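Local coordinates for protein EmGH1 (Erythrobacter marinus, PDB 5Z87) that probably hydrolyses beta-glucosides, as a family 3 glycoside hydrolase, and carries bound magnesium, at residues 715-720 against 758-763; 253-258 against 750-755. All coordinates share one frame; numbering follows the deposited sequence.

Contact 1 of 2, residues 715-720 against 758-763; sequences IASRAR and KLLVEP. With MG (magnesium ion), chain E.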
ATOM      1  N   ILE A 715     -24.418  -1.675   8.752  1.00 21.21           N
ATOM      2  CA  ILE A 715     -24.733  -1.919   7.347  1.00 19.25           C
ATOM      3  C   ILE A 715     -24.723  -0.578   6.636  1.00 18.02           C
ATOM      4  O   ILE A 715     -25.271   0.404   7.143  1.00 24.56           O
ATOM      5  CB  ILE A 715     -26.106  -2.606   7.172  1.00 23.63           C
ATOM      6  CG1 ILE A 715     -26.186  -3.903   7.986  1.00 18.00           C
ATOM      7  CG2 ILE A 715     -26.392  -2.845   5.699  1.00 21.33           C
ATOM      8  CD1 ILE A 715     -25.316  -5.038   7.436  1.00 14.11           C
ATOM      9  N   ALA A 716     -24.117  -0.532   5.457  1.00 19.03           N
ATOM     10  CA  ALA A 716     -24.013   0.734   4.754  1.00 20.30           C
ATOM     11  C   ALA A 716     -23.930   0.467   3.257  1.00 24.85           C
ATOM     12  O   ALA A 716     -23.512  -0.612   2.825  1.00 21.49           O
ATOM     13  CB  ALA A 716     -22.805   1.527   5.257  1.00 16.95           C
ATOM     14  N   SER A 717     -24.336   1.468   2.466  1.00 23.02           N
ATOM     15  CA  SER A 717     -24.376   1.294   1.014  1.00 22.86           C
ATOM     16  C   SER A 717     -22.980   1.068   0.440  1.00 24.57           C
ATOM     17  O   SER A 717     -22.836   0.429  -0.614  1.00 27.82           O
ATOM     18  CB  SER A 717     -25.054   2.500   0.349  1.00 22.85           C
ATOM     19  OG  SER A 717     -24.494   3.737   0.789  1.00 27.48           O
ATOM     20  N   ARG A 718     -21.953   1.588   1.115  1.00 18.95           N
ATOM     21  CA  ARG A 718     -20.557   1.216   0.919  1.00 22.25           C
ATOM     22  C   ARG A 718     -19.964   0.744   2.241  1.00 24.48           C
ATOM     23  O   ARG A 718     -20.302   1.269   3.308  1.00 24.23           O
ATOM     24  CB  ARG A 718     -19.751   2.382   0.371  1.00 21.95           C
ATOM     25  CG  ARG A 718     -20.182   2.726  -1.023  1.00 27.78           C
ATOM     26  CD  ARG A 718     -19.131   3.417  -1.791  1.00 23.58           C
ATOM     27  NE  ARG A 718     -19.613   3.733  -3.124  1.00 26.30           N
ATOM     28  CZ  ARG A 718     -18.833   3.926  -4.178  1.00 31.55           C
ATOM     29  NH1 ARG A 718     -17.502   3.817  -4.074  1.00 23.85           N
ATOM     30  NH2 ARG A 718     -19.396   4.232  -5.341  1.00 27.91           N
ATOM     31  N   ALA A 719     -19.088  -0.256   2.168  1.00 21.63           N
ATOM     32  CA  ALA A 719     -18.509  -0.835   3.375  1.00 21.40           C
ATOM     33  C   ALA A 719     -17.745   0.219   4.172  1.00 21.17           C
ATOM     34  O   ALA A 719     -16.933   0.962   3.620  1.00 23.33           O
ATOM     35  CB  ALA A 719     -17.586  -1.981   2.997  1.00 18.00           C
ATOM     36  N   ARG A 720     -17.993   0.271   5.471  1.00 19.95           N
ATOM     37  CA  ARG A 720     -17.424   1.281   6.346  1.00 23.12           C
ATOM     38  C   ARG A 720     -16.542   0.631   7.402  1.00 21.54           C
ATOM     39  O   ARG A 720     -16.626  -0.582   7.631  1.00 17.83           O
ATOM     40  CB  ARG A 720     -18.545   2.093   7.008  1.00 20.55           C
ATOM     41  CG  ARG A 720     -19.315   2.923   6.000  1.00 24.82           C
ATOM     42  CD  ARG A 720     -20.301   3.834   6.653  1.00 30.79           C
ATOM     43  NE  ARG A 720     -19.701   4.724   7.650  1.00 33.18           N
ATOM     44  CZ  ARG A 720     -20.397   5.645   8.316  1.00 31.01           C
ATOM     45  NH1 ARG A 720     -21.698   5.782   8.078  1.00 19.71           N
ATOM     46  NH2 ARG A 720     -19.808   6.413   9.227  1.00 28.33           N
ATOM     47  N   LYS A 758     -21.679  14.176  -1.003  1.00 24.26           N
ATOM     48  CA  LYS A 758     -23.012  14.275  -0.438  1.00 27.90           C
ATOM     49  C   LYS A 758     -23.125  13.377   0.788  1.00 26.67           C
ATOM     50  O   LYS A 758     -22.810  12.183   0.725  1.00 25.70           O
ATOM     51  CB  LYS A 758     -24.046  13.884  -1.496  1.00 27.54           C
ATOM     52  CG  LYS A 758     -25.505  14.043  -1.087  1.00 27.78           C
ATOM     53  CD  LYS A 758     -26.375  13.248  -2.047  1.00 34.02           C
ATOM     54  CE  LYS A 758     -27.835  13.276  -1.642  1.00 42.65           C
ATOM     55  NZ  LYS A 758     -28.607  12.215  -2.351  1.00 48.77           N
ATOM     56  N   LEU A 759     -23.589  13.946   1.897  1.00 21.14           N
ATOM     57  CA  LEU A 759     -23.733  13.168   3.120  1.00 22.42           C
ATOM     58  C   LEU A 759     -24.911  12.207   3.001  1.00 24.58           C
ATOM     59  O   LEU A 759     -26.051  12.635   2.810  1.00 28.36           O
ATOM     60  CB  LEU A 759     -23.916  14.096   4.312  1.00 20.88           C
ATOM     61  CG  LEU A 759     -24.097  13.399   5.660  1.00 25.85           C
ATOM     62  CD1 LEU A 759     -22.808  12.685   6.126  1.00 20.00           C
ATOM     63  CD2 LEU A 759     -24.550  14.434   6.677  1.00 26.46           C
ATOM     64  N   LEU A 760     -24.636  10.913   3.116  1.00 24.34           N
ATOM     65  CA  LEU A 760     -25.662   9.875   3.144  1.00 24.74           C
ATOM     66  C   LEU A 760     -25.897   9.436   4.580  1.00 26.82           C
ATOM     67  O   LEU A 760     -24.952   9.054   5.275  1.00 29.22           O
ATOM     68  CB  LEU A 760     -25.247   8.662   2.312  1.00 21.88           C
ATOM     69  CG  LEU A 760     -24.867   8.949   0.862  1.00 32.20           C
ATOM     70  CD1 LEU A 760     -24.379   7.666   0.144  1.00 22.14           C
ATOM     71  CD2 LEU A 760     -26.051   9.579   0.137  1.00 24.98           C
ATOM     72  N   VAL A 761     -27.150   9.491   5.024  1.00 22.32           N
ATOM     73  CA  VAL A 761     -27.554   8.918   6.302  1.00 21.88           C
ATOM     74  C   VAL A 761     -28.596   7.852   6.002  1.00 27.02           C
ATOM     75  O   VAL A 761     -29.601   8.126   5.335  1.00 24.49           O
ATOM     76  CB  VAL A 761     -28.097   9.978   7.275  1.00 26.85           C
ATOM     77  CG1 VAL A 761     -28.237   9.389   8.667  1.00 27.76           C
ATOM     78  CG2 VAL A 761     -27.164  11.155   7.318  1.00 18.04           C
ATOM     79  N   GLU A 762     -28.352   6.634   6.477  1.00 25.54           N
ATOM     80  CA  GLU A 762     -29.192   5.527   6.081  1.00 20.44           C
ATOM     81  C   GLU A 762     -29.848   4.873   7.292  1.00 23.63           C
ATOM     82  O   GLU A 762     -29.231   4.771   8.358  1.00 23.12           O
ATOM     83  CB  GLU A 762     -28.363   4.501   5.292  1.00 23.32           C
ATOM     84  CG  GLU A 762     -27.752   5.124   4.022  1.00 26.64           C
ATOM     85  CD  GLU A 762     -26.605   4.328   3.404  1.00 25.08           C
ATOM     86  OE1 GLU A 762     -26.157   4.737   2.318  1.00 27.85           O
ATOM     87  OE2 GLU A 762     -26.147   3.317   3.986  1.00 23.67           O
ATOM     88  N   PRO A 763     -31.099   4.444   7.165  1.00 24.42           N
ATOM     89  CA  PRO A 763     -31.743   3.727   8.270  1.00 24.79           C
ATOM     90  C   PRO A 763     -30.942   2.491   8.633  1.00 22.80           C
ATOM     91  O   PRO A 763     -30.316   1.863   7.774  1.00 26.13           O
ATOM     92  CB  PRO A 763     -33.118   3.345   7.699  1.00 22.47           C
ATOM     93  CG  PRO A 763     -33.298   4.216   6.503  1.00 27.44           C
ATOM     94  CD  PRO A 763     -31.935   4.459   5.956  1.00 25.15           C
TER
HETATM   95 MG    MG E 803     -26.193   1.735   8.426  1.00 23.70          MG
HETATM   96  O   HOH W   1     -26.426   0.245   9.903  1.00 22.23           O
HETATM   97  O   HOH W   2     -25.729   3.262   6.993  1.00 17.08           O
HETATM   98  O   HOH W   3     -27.307   3.314   9.461  1.00 24.06           O
HETATM   99  O   HOH W   4     -27.765   1.167   7.205  1.00 20.45           O

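Contact 2 of 2, residues 253-258 against 750-755; sequences GPVEMQ and FGYRDA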
ATOM      1  N   GLY A 253      -9.371   6.206  -3.451  1.00 20.80           N
ATOM      2  CA  GLY A 253     -10.659   6.246  -4.103  1.00 18.94           C
ATOM      3  C   GLY A 253     -11.442   7.482  -3.689  1.00 24.73           C
ATOM      4  O   GLY A 253     -11.111   8.148  -2.694  1.00 21.00           O
ATOM      5  N   PRO A 254     -12.493   7.819  -4.445  1.00 24.71           N
ATOM      6  CA  PRO A 254     -13.251   9.048  -4.131  1.00 26.84           C
ATOM      7  C   PRO A 254     -13.988   8.996  -2.802  1.00 22.20           C
ATOM      8  O   PRO A 254     -14.075  10.024  -2.124  1.00 19.86           O
ATOM      9  CB  PRO A 254     -14.219   9.187  -5.315  1.00 26.26           C
ATOM     10  CG  PRO A 254     -14.264   7.806  -5.949  1.00 25.21           C
ATOM     11  CD  PRO A 254     -12.898   7.231  -5.736  1.00 25.20           C
ATOM     12  N   VAL A 255     -14.501   7.839  -2.383  1.00 20.08           N
ATOM     13  CA  VAL A 255     -15.181   7.791  -1.094  1.00 21.81           C
ATOM     14  C   VAL A 255     -14.174   7.866   0.043  1.00 22.53           C
ATOM     15  O   VAL A 255     -14.369   8.603   1.020  1.00 21.19           O
ATOM     16  CB  VAL A 255     -16.062   6.534  -1.001  1.00 28.81           C
ATOM     17  CG1 VAL A 255     -16.734   6.471   0.345  1.00 21.43           C
ATOM     18  CG2 VAL A 255     -17.105   6.549  -2.117  1.00 23.86           C
ATOM     19  N   GLU A 256     -13.080   7.111  -0.067  1.00 22.16           N
ATOM     20  CA  GLU A 256     -11.969   7.245   0.868  1.00 19.41           C
ATOM     21  C   GLU A 256     -11.505   8.703   0.960  1.00 21.23           C
ATOM     22  O   GLU A 256     -11.349   9.250   2.055  1.00 17.22           O
ATOM     23  CB  GLU A 256     -10.824   6.329   0.425  1.00 18.67           C
ATOM     24  CG  GLU A 256      -9.578   6.409   1.303  1.00 27.65           C
ATOM     25  CD  GLU A 256      -8.393   5.652   0.714  1.00 26.37           C
ATOM     26  OE1 GLU A 256      -8.454   5.287  -0.472  1.00 25.42           O
ATOM     27  OE2 GLU A 256      -7.395   5.425   1.436  1.00 29.15           O
ATOM     28  N   MET A 257     -11.322   9.357  -0.190  1.00 19.41           N
ATOM     29  CA  MET A 257     -10.898  10.757  -0.194  1.00 20.23           C
ATOM     30  C   MET A 257     -11.878  11.647   0.571  1.00 19.14           C
ATOM     31  O   MET A 257     -11.467  12.507   1.358  1.00 19.92           O
ATOM     32  CB  MET A 257     -10.737  11.241  -1.633  1.00 19.98           C
ATOM     33  CG  MET A 257     -10.426  12.713  -1.749  1.00 22.18           C
ATOM     34  SD  MET A 257      -8.765  13.178  -1.216  1.00 23.08           S
ATOM     35  CE  MET A 257      -7.755  12.518  -2.524  1.00 16.98           C
ATOM     36  N   GLN A 258     -13.180  11.410   0.402  1.00 20.43           N
ATOM     37  CA  GLN A 258     -14.194  12.224   1.059  1.00 17.74           C
ATOM     38  C   GLN A 258     -14.259  11.982   2.565  1.00 22.83           C
ATOM     39  O   GLN A 258     -14.569  12.910   3.322  1.00 16.72           O
ATOM     40  CB  GLN A 258     -15.569  11.955   0.429  1.00 15.67           C
ATOM     41  CG  GLN A 258     -15.800  12.692  -0.900  1.00 16.67           C
ATOM     42  CD  GLN A 258     -15.967  14.201  -0.707  1.00 18.11           C
ATOM     43  OE1 GLN A 258     -16.360  14.652   0.361  1.00 20.08           O
ATOM     44  NE2 GLN A 258     -15.672  14.974  -1.739  1.00 15.62           N
ATOM     45  N   PHE A 750     -22.996   9.902  11.974  1.00 21.75           N
ATOM     46  CA  PHE A 750     -23.580   8.600  11.692  1.00 21.26           C
ATOM     47  C   PHE A 750     -23.551   8.234  10.214  1.00 28.64           C
ATOM     48  O   PHE A 750     -23.636   7.049   9.881  1.00 27.70           O
ATOM     49  CB  PHE A 750     -25.026   8.576  12.168  1.00 26.83           C
ATOM     50  CG  PHE A 750     -25.183   8.727  13.643  1.00 27.70           C
ATOM     51  CD1 PHE A 750     -24.339   8.063  14.513  1.00 26.12           C
ATOM     52  CD2 PHE A 750     -26.191   9.529  14.165  1.00 27.87           C
ATOM     53  CE1 PHE A 750     -24.499   8.180  15.883  1.00 26.59           C
ATOM     54  CE2 PHE A 750     -26.360   9.659  15.533  1.00 30.26           C
ATOM     55  CZ  PHE A 750     -25.518   8.980  16.395  1.00 36.31           C
ATOM     56  N   GLY A 751     -23.473   9.217   9.320  1.00 26.21           N
ATOM     57  CA  GLY A 751     -23.480   8.972   7.901  1.00 16.73           C
ATOM     58  C   GLY A 751     -22.082   9.034   7.322  1.00 24.24           C
ATOM     59  O   GLY A 751     -21.082   9.100   8.034  1.00 23.80           O
ATOM     60  N   TYR A 752     -22.020   9.008   5.994  1.00 26.12           N
ATOM     61  CA  TYR A 752     -20.748   9.116   5.299  1.00 19.67           C
ATOM     62  C   TYR A 752     -21.006   9.817   3.979  1.00 20.40           C
ATOM     63  O   TYR A 752     -22.140   9.862   3.501  1.00 21.29           O
ATOM     64  CB  TYR A 752     -20.098   7.740   5.091  1.00 20.01           C
ATOM     65  CG  TYR A 752     -20.695   6.942   3.956  1.00 16.75           C
ATOM     66  CD1 TYR A 752     -21.889   6.251   4.110  1.00 18.89           C
ATOM     67  CD2 TYR A 752     -20.058   6.881   2.730  1.00 21.79           C
ATOM     68  CE1 TYR A 752     -22.437   5.525   3.049  1.00 19.41           C
ATOM     69  CE2 TYR A 752     -20.585   6.155   1.678  1.00 20.53           C
ATOM     70  CZ  TYR A 752     -21.765   5.481   1.838  1.00 20.58           C
ATOM     71  OH  TYR A 752     -22.265   4.775   0.762  1.00 24.78           O
ATOM     72  N   ARG A 753     -19.943  10.362   3.395  1.00 15.49           N
ATOM     73  CA  ARG A 753     -20.043  11.129   2.159  1.00 21.27           C
ATOM     74  C   ARG A 753     -19.815  10.232   0.954  1.00 23.54           C
ATOM     75  O   ARG A 753     -18.892   9.411   0.956  1.00 21.19           O
ATOM     76  CB  ARG A 753     -19.032  12.272   2.171  1.00 25.10           C
ATOM     77  CG  ARG A 753     -19.306  13.268   3.287  1.00 19.05           C
ATOM     78  CD  ARG A 753     -18.614  14.602   3.034  1.00 25.09           C
ATOM     79  NE  ARG A 753     -18.890  15.505   4.136  1.00 26.25           N
ATOM     80  CZ  ARG A 753     -19.903  16.370   4.151  1.00 35.40           C
ATOM     81  NH1 ARG A 753     -20.718  16.466   3.108  1.00 29.07           N
ATOM     82  NH2 ARG A 753     -20.100  17.137   5.212  1.00 31.27           N
ATOM     83  N   ASP A 754     -20.663  10.376  -0.070  1.00 24.20           N
ATOM     84  CA  ASP A 754     -20.500   9.591  -1.290  1.00 22.89           C
ATOM     85  C   ASP A 754     -19.367  10.178  -2.134  1.00 19.50           C
ATOM     86  O   ASP A 754     -18.689  11.131  -1.735  1.00 21.34           O
ATOM     87  CB  ASP A 754     -21.822   9.493  -2.059  1.00 25.51           C
ATOM     88  CG  ASP A 754     -22.279  10.826  -2.689  1.00 25.94           C
ATOM     89  OD1 ASP A 754     -21.466  11.746  -2.955  1.00 23.50           O
ATOM     90  OD2 ASP A 754     -23.496  10.932  -2.951  1.00 28.35           O
ATOM     91  N   ALA A 755     -19.164   9.630  -3.337  1.00 23.33           N
ATOM     92  CA  ALA A 755     -18.026  10.052  -4.150  1.00 27.55           C
ATOM     93  C   ALA A 755     -18.121  11.513  -4.566  1.00 26.31           C
ATOM     94  O   ALA A 755     -17.099  12.106  -4.930  1.00 27.16           O
ATOM     95  CB  ALA A 755     -17.891   9.152  -5.383  1.00 23.75           C
TER
HETATM   96  O   HOH W   5     -13.979  12.539  -4.029  1.00 30.81           O
HETATM   97  O   HOH W   6     -15.712  14.392  -4.726  1.00 32.90           O

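Contact 1 of 2, residues 715-720 against 758-763
Ala716 and Glu762 bring the two backbones nearest, with their CA atoms 7.2 Å apart, and no backbone pairing joins the loop 715-720 to the segment 758-763. The contact lies at a magnesium site in the fibronectin type III-like domain. Glu762 reaches across with its chain extended beyond CG, and its carboxylate meets Ser717 twice. OE2 of Glu762 accepts the backbone N of Ser717 at 3.0 Å through its syn lone pair, in a bent bond with an N-H...O angle of 144°. OE1 of Glu762 takes the hydroxyl OG of Ser717 at 2.5 Å, a very short bond. This hydroxyl also bonds to Tyr752 OH. The CD1 methyl of Leu760 lies 4.0 Å from Ser717 OG, a loose van der Waals contact.

The magnesium ion sits between the two segments. Ile715 O binds it directly, and Asp713 OD1 is its other protein ligand. Four waters fill the remaining positions. Glu762 and Pro763 form part of the second shell: their carbonyl oxygens each accept a bond from a metal-bound water. Ala716 and Ala719 make backbone bonds to the second subunit. Another of the metal-bound waters accepts from Ile715 N at 3.0 Å.

Contact 2 of 2, residues 253-258 against 750-755
Pro254, just after the N-cap residue Gly253, meets Ala755 at the start of helix 254-261. Its CB lies 3.7 Å from Ala755 CB, and its CG also touches that methyl.

Val255 follows and sets both methyls against the other segment. Its CG1 is anti to the backbone N (chi1 179°) and lies 3.7 Å from Arg753 O. The same methyl meets the edge of the Tyr752 ring, near the ring plane, 4.1 Å from CE2 of Tyr752. Its CG2 rests on the backbone of Ala755, 3.9 Å from Ala755 N. An alanine here would probably leave a gap beside the Tyr752 ring edge and the Ala755 backbone, where the two methyls now pack. Val255 N and Glu256 N, at the first turn of the helix, bond to Asp285 of the second subunit. Glu256 OE1 accepts the backbone N of Gly253, on the anti side of the carboxylate.

Gln258 is bent at chi2 (-71°). Its CG touches Asp754 O at 3.4 Å. Its side chain crosses that of Arg753 at about a right angle, and its OE1 lies 3.5 Å from Arg753 CD. This is a touch on the aliphatic part of the arginine, whose NH1 bonds to Gly757 O. Gln258 NE2 donates to a water that in turn donates to Ala755 O. A second water joins Ala755 O to Pro254 O. Asn259, next along the helix, accepts Arg753 N.

The arrangement is a domain interface: a helix of the TIM-barrel N-terminal domain packs against a short strand and the loop that follows it in the fibronectin type III-like domain.

In the fold
From the N terminus, the chain first passes helix 254-261 of the N-terminal domain. It then runs through the glycosyl hydrolase family 3 C-terminal domain and into the fibronectin type III-like domain. There it lays down the loop 715-720, the segment 750-755 and the segment 758-763. Contact 2 closes a loop of 491 residues and joins two domains. Contact 1 closes one of 37 residues inside the last domain. The contacts cross, since their segments alternate along the chain. Strands 752-753 and 759-760 pair antiparallel and so join the two contacts into one unit. Both contacts also touch the second subunit.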